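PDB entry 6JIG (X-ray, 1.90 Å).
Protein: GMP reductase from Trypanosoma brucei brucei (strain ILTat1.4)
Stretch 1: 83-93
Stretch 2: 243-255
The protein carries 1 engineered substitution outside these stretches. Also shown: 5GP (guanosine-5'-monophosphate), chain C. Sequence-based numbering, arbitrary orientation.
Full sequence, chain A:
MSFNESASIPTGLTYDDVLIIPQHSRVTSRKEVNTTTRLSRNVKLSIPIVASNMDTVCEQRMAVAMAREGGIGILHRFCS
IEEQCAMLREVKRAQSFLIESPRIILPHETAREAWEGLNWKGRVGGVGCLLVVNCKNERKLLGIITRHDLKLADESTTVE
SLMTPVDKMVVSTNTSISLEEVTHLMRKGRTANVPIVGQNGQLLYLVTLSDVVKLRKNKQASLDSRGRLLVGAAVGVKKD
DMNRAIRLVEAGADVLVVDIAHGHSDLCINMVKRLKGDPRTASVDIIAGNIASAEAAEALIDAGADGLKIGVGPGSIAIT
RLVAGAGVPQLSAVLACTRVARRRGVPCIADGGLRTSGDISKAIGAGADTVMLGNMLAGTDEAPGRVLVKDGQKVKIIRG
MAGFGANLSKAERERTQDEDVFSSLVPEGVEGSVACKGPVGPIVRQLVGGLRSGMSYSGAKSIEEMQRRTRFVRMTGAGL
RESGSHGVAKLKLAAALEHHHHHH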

# COMPACT_ATOMS: atom_id res chain seq x y z
N GLU A 83 -36.77 7.16 28.69
CA GLU A 83 -36.46 6.85 27.29
C GLU A 83 -36.54 5.35 27.03
O GLU A 83 -37.09 4.93 26.00
N GLN A 84 -35.99 4.53 27.92
CA GLN A 84 -36.02 3.09 27.69
C GLN A 84 -37.46 2.59 27.66
O GLN A 84 -37.84 1.79 26.79
N CYS A 85 -38.29 3.07 28.58
CA CYS A 85 -39.70 2.67 28.62
C CYS A 85 -40.44 3.12 27.38
O CYS A 85 -41.32 2.40 26.88
N ALA A 86 -40.12 4.31 26.87
CA ALA A 86 -40.76 4.81 25.67
C ALA A 86 -40.45 3.94 24.45
O ALA A 86 -41.32 3.66 23.62
N MET A 87 -39.19 3.51 24.32
CA MET A 87 -38.87 2.59 23.23
C MET A 87 -39.67 1.31 23.36
O MET A 87 -40.18 0.77 22.37
N LEU A 88 -39.79 0.80 24.59
CA LEU A 88 -40.53 -0.43 24.83
C LEU A 88 -41.99 -0.28 24.43
O LEU A 88 -42.55 -1.13 23.73
N ARG A 89 -42.63 0.82 24.85
CA ARG A 89 -44.03 1.04 24.48
C ARG A 89 -44.20 1.17 22.98
O ARG A 89 -45.24 0.76 22.44
N GLU A 90 -43.22 1.74 22.28
CA GLU A 90 -43.33 1.80 20.83
C GLU A 90 -43.26 0.42 20.21
O GLU A 90 -43.98 0.13 19.24
N VAL A 91 -42.39 -0.44 20.74
CA VAL A 91 -42.33 -1.81 20.24
C VAL A 91 -43.68 -2.50 20.44
O VAL A 91 -44.18 -3.19 19.54
N LYS A 92 -44.26 -2.34 21.62
CA LYS A 92 -45.54 -2.98 21.92
C LYS A 92 -46.66 -2.44 21.05
O LYS A 92 -47.64 -3.14 20.78
N ARG A 93 -46.51 -1.20 20.58
CA ARG A 93 -47.52 -0.55 19.76
C ARG A 93 -47.43 -0.92 18.29
O ARG A 93 -48.36 -0.62 17.52
N ASN A 243 -35.48 0.53 40.23
CA ASN A 243 -36.54 1.41 39.74
C ASN A 243 -36.72 1.29 38.23
O ASN A 243 -37.85 1.21 37.74
N ARG A 244 -35.61 1.27 37.49
CA ARG A 244 -35.68 1.05 36.05
C ARG A 244 -36.38 -0.27 35.73
O ARG A 244 -37.25 -0.34 34.87
N ALA A 245 -36.00 -1.34 36.44
CA ALA A 245 -36.59 -2.65 36.18
C ALA A 245 -38.10 -2.63 36.40
O ALA A 245 -38.87 -3.18 35.60
N ILE A 246 -38.53 -2.04 37.51
CA ILE A 246 -39.97 -2.00 37.81
C ILE A 246 -40.72 -1.31 36.69
O ILE A 246 -41.73 -1.80 36.19
N ARG A 247 -40.20 -0.15 36.25
CA ARG A 247 -40.88 0.62 35.22
C ARG A 247 -40.82 -0.07 33.85
O ARG A 247 -41.78 0.04 33.07
N LEU A 248 -39.74 -0.78 33.55
CA LEU A 248 -39.69 -1.55 32.30
C LEU A 248 -40.75 -2.64 32.28
O LEU A 248 -41.41 -2.86 31.26
N VAL A 249 -40.91 -3.36 33.40
CA VAL A 249 -41.92 -4.40 33.45
C VAL A 249 -43.31 -3.80 33.29
O VAL A 249 -44.15 -4.33 32.55
N GLU A 250 -43.56 -2.65 33.93
CA GLU A 250 -44.83 -1.95 33.76
C GLU A 250 -45.06 -1.55 32.31
O GLU A 250 -46.20 -1.54 31.83
N ALA A 251 -43.99 -1.21 31.59
CA ALA A 251 -44.12 -0.83 30.19
C ALA A 251 -44.33 -2.02 29.27
O ALA A 251 -44.72 -1.82 28.12
N GLY A 252 -44.09 -3.24 29.75
CA GLY A 252 -44.42 -4.40 28.95
C GLY A 252 -43.25 -5.34 28.67
O GLY A 252 -43.41 -6.30 27.91
N ALA A 253 -42.08 -5.07 29.27
CA ALA A 253 -40.91 -5.93 29.08
C ALA A 253 -41.28 -7.39 29.31
O ALA A 253 -41.88 -7.73 30.33
N ASP A 254 -40.93 -8.24 28.36
CA ASP A 254 -41.23 -9.66 28.47
C ASP A 254 -40.15 -10.43 29.21
O ASP A 254 -40.44 -11.50 29.77
N VAL A 255 -38.91 -9.92 29.22
CA VAL A 255 -37.82 -10.44 30.02
C VAL A 255 -36.94 -9.27 30.41
O VAL A 255 -36.89 -8.24 29.72

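Two helices that run nearly parallel can pack closely when small side chains lie where the backbones converge and longer ones close the ends, and residues 83-93 and 243-255 of this GMP reductase illustrate the principle. The helix axes approach to 9.1 Å, with an angle of 17° between their directions. Leu88 and Ala251, each with 73 Å² covered by the other stretch, form the centre. Both point their CA-to-CB bonds toward the opposing segment. Leu88 has chi1 in t and chi2 between wells at 147°; its CD2 lies 4.1 Å from Ala251 CB, while its CD1 reaches Leu248 CD2 at 4.1 Å and Ala253 CB at 3.6 Å. Leu88 thus spans the last helical turn and the loop beyond it. Ala251, with its single methyl, also admits Cys85, whose CB is 4.1 Å from Ala251 CB. Cys85, an m rotamer, places SG 4.1 Å from CD2 of Leu248 (m, t), the residue nearest it in backbone register.

Gly252 is the first residue to leave helical geometry, in a Schellman motif. Its positive phi suits glycine, and a CB modelled there would lie only 3.4 Å from Leu88 CD2 and 3.3 Å from Lys92 CG.

Polar groups close the two ends of this apolar seam. At one, Gln84 (t, t) points toward the partner and its OE1 accepts a 2.8 Å hydrogen bond from NH1 of Arg244, whose side chain starts sideways but brings its guanidinium edge to the amide. At the other, Lys92 (m, m, t, t) extends NZ to within 2.7 Å of Asp254 OD2, a hydrogen-bonded salt bridge. A water reinforces this corner, lying 2.7 Å from Gly252 O and 2.5 Å from Asp254 OD1. Beyond the interface, Arg93 NE donates to N7 of bound guanosine-5'-monophosphate at 3.1 Å.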

# COMPACT_ATOMS: atom_id res chain seq x y z
CB GLU A 83 -35.06 7.37 26.94
CG GLU A 83 -35.03 8.80 26.43
CD GLU A 83 -33.61 9.32 26.22
OE1 GLU A 83 -32.68 8.88 26.95
OE2 GLU A 83 -33.43 10.17 25.32
CB GLN A 84 -35.21 2.36 28.76
CG GLN A 84 -34.73 0.98 28.31
CD GLN A 84 -33.91 0.25 29.36
OE1 GLN A 84 -33.81 0.71 30.49
NE2 GLN A 84 -33.32 -0.89 28.98
CB CYS A 85 -40.36 3.24 29.86
SG CYS A 85 -39.75 2.40 31.30
CB ALA A 86 -40.32 6.26 25.42
CB MET A 87 -37.37 2.26 23.23
CG MET A 87 -36.49 3.43 22.92
SD MET A 87 -34.82 2.82 22.63
CE MET A 87 -34.48 2.05 24.19
CB LEU A 88 -40.39 -0.83 26.30
CG LEU A 88 -40.52 -2.33 26.53
CD1 LEU A 88 -39.65 -2.75 27.68
CD2 LEU A 88 -41.99 -2.70 26.80
CB ARG A 89 -44.56 2.29 25.19
CG ARG A 89 -44.85 2.09 26.66
CD ARG A 89 -45.53 3.33 27.23
NE ARG A 89 -44.58 4.42 27.37
CZ ARG A 89 -43.96 4.71 28.51
NH1 ARG A 89 -44.21 3.99 29.60
NH2 ARG A 89 -43.09 5.72 28.55
CB GLU A 90 -42.24 2.70 20.24
CG GLU A 90 -42.47 4.18 20.55
CD GLU A 90 -41.51 5.09 19.79
OE1 GLU A 90 -41.23 4.80 18.61
OE2 GLU A 90 -41.05 6.08 20.39
CB VAL A 91 -41.20 -2.60 20.93
CG1 VAL A 91 -41.23 -4.06 20.48
CG2 VAL A 91 -39.83 -1.97 20.61
CB LYS A 92 -45.88 -2.79 23.40
CG LYS A 92 -45.02 -3.65 24.31
CD LYS A 92 -45.03 -5.11 23.83
CE LYS A 92 -44.44 -6.07 24.87
NZ LYS A 92 -44.55 -7.48 24.34
CB ARG A 93 -47.39 0.98 19.97
CG ARG A 93 -48.65 1.78 19.79
CD ARG A 93 -49.61 1.68 20.96
NE ARG A 93 -50.91 2.22 20.57
CZ ARG A 93 -51.79 2.76 21.40
NH1 ARG A 93 -51.55 2.87 22.70
NH2 ARG A 93 -52.93 3.21 20.91
CB ASN A 243 -36.24 2.85 40.13
CG ASN A 243 -37.45 3.74 40.02
OD1 ASN A 243 -37.54 4.58 39.11
ND2 ASN A 243 -38.41 3.56 40.93
CB ARG A 244 -34.26 1.07 35.46
CG ARG A 244 -34.20 0.92 33.94
CD ARG A 244 -32.75 0.87 33.47
NE ARG A 244 -32.08 2.15 33.68
CZ ARG A 244 -31.97 3.09 32.75
NH1 ARG A 244 -32.50 2.89 31.55
NH2 ARG A 244 -31.33 4.23 33.01
CB ALA A 245 -35.96 -3.70 37.09
CB ILE A 246 -40.21 -1.31 39.17
CG1 ILE A 246 -39.89 -2.27 40.32
CG2 ILE A 246 -41.67 -0.84 39.27
CD1 ILE A 246 -39.41 -1.55 41.59
CB ARG A 247 -40.28 2.02 35.17
CG ARG A 247 -40.58 2.80 36.48
CD ARG A 247 -39.85 4.12 36.59
NE ARG A 247 -40.13 4.98 35.45
CZ ARG A 247 -39.54 6.16 35.24
NH1 ARG A 247 -38.65 6.62 36.11
NH2 ARG A 247 -39.84 6.87 34.16
CB LEU A 248 -38.30 -2.17 32.12
CG LEU A 248 -37.16 -1.21 31.76
CD1 LEU A 248 -35.81 -1.90 31.93
CD2 LEU A 248 -37.34 -0.72 30.33
CB VAL A 249 -41.78 -5.22 34.75
CG1 VAL A 249 -42.93 -6.21 34.90
CG2 VAL A 249 -40.46 -5.98 34.75
CB GLU A 250 -44.88 -0.72 34.65
CG GLU A 250 -45.16 -1.03 36.09
CD GLU A 250 -44.92 0.15 37.01
OE1 GLU A 250 -44.62 1.26 36.50
OE2 GLU A 250 -45.03 -0.05 38.24
CB ALA A 251 -42.88 -0.04 29.74
CB ALA A 253 -39.79 -5.53 30.04
CB ASP A 254 -41.43 -10.24 27.07
CG ASP A 254 -42.61 -9.63 26.37
OD1 ASP A 254 -43.74 -9.89 26.83
OD2 ASP A 254 -42.43 -8.86 25.38
CB VAL A 255 -36.94 -11.51 29.30
CG1 VAL A 255 -37.73 -12.75 28.99
CG2 VAL A 255 -36.35 -10.94 28.01
P 5GP C . -52.74 0.62 9.42
O1P 5GP C . -53.48 -0.34 8.52
O2P 5GP C . -53.60 1.28 10.48
O3P 5GP C . -51.63 1.44 8.78
O5' 5GP C . -51.93 -0.32 10.40
C5' 5GP C . -52.24 -0.27 11.77
C4' 5GP C . -51.14 -0.84 12.61
O4' 5GP C . -50.86 0.12 13.67
C3' 5GP C . -51.56 -2.14 13.29
O3' 5GP C . -50.45 -3.03 13.42
C2' 5GP C . -52.04 -1.64 14.66
O2' 5GP C . -52.04 -2.61 15.69
C1' 5GP C . -51.07 -0.49 14.92
N9 5GP C . -51.62 0.48 15.86
C8 5GP C . -51.15 0.69 17.10
N7 5GP C . -51.91 1.60 17.73
C5 5GP C . -52.91 1.95 16.88
C6 5GP C . -53.97 2.83 16.99
O6 5GP C . -54.14 3.48 18.05
N1 5GP C . -54.81 2.98 15.96
C2 5GP C . -54.64 2.30 14.82
N2 5GP C . -55.53 2.49 13.81
N3 5GP C . -53.59 1.43 14.67
C4 5GP C . -52.72 1.24 15.70
O HOH W 1 -45.42 -8.13 27.56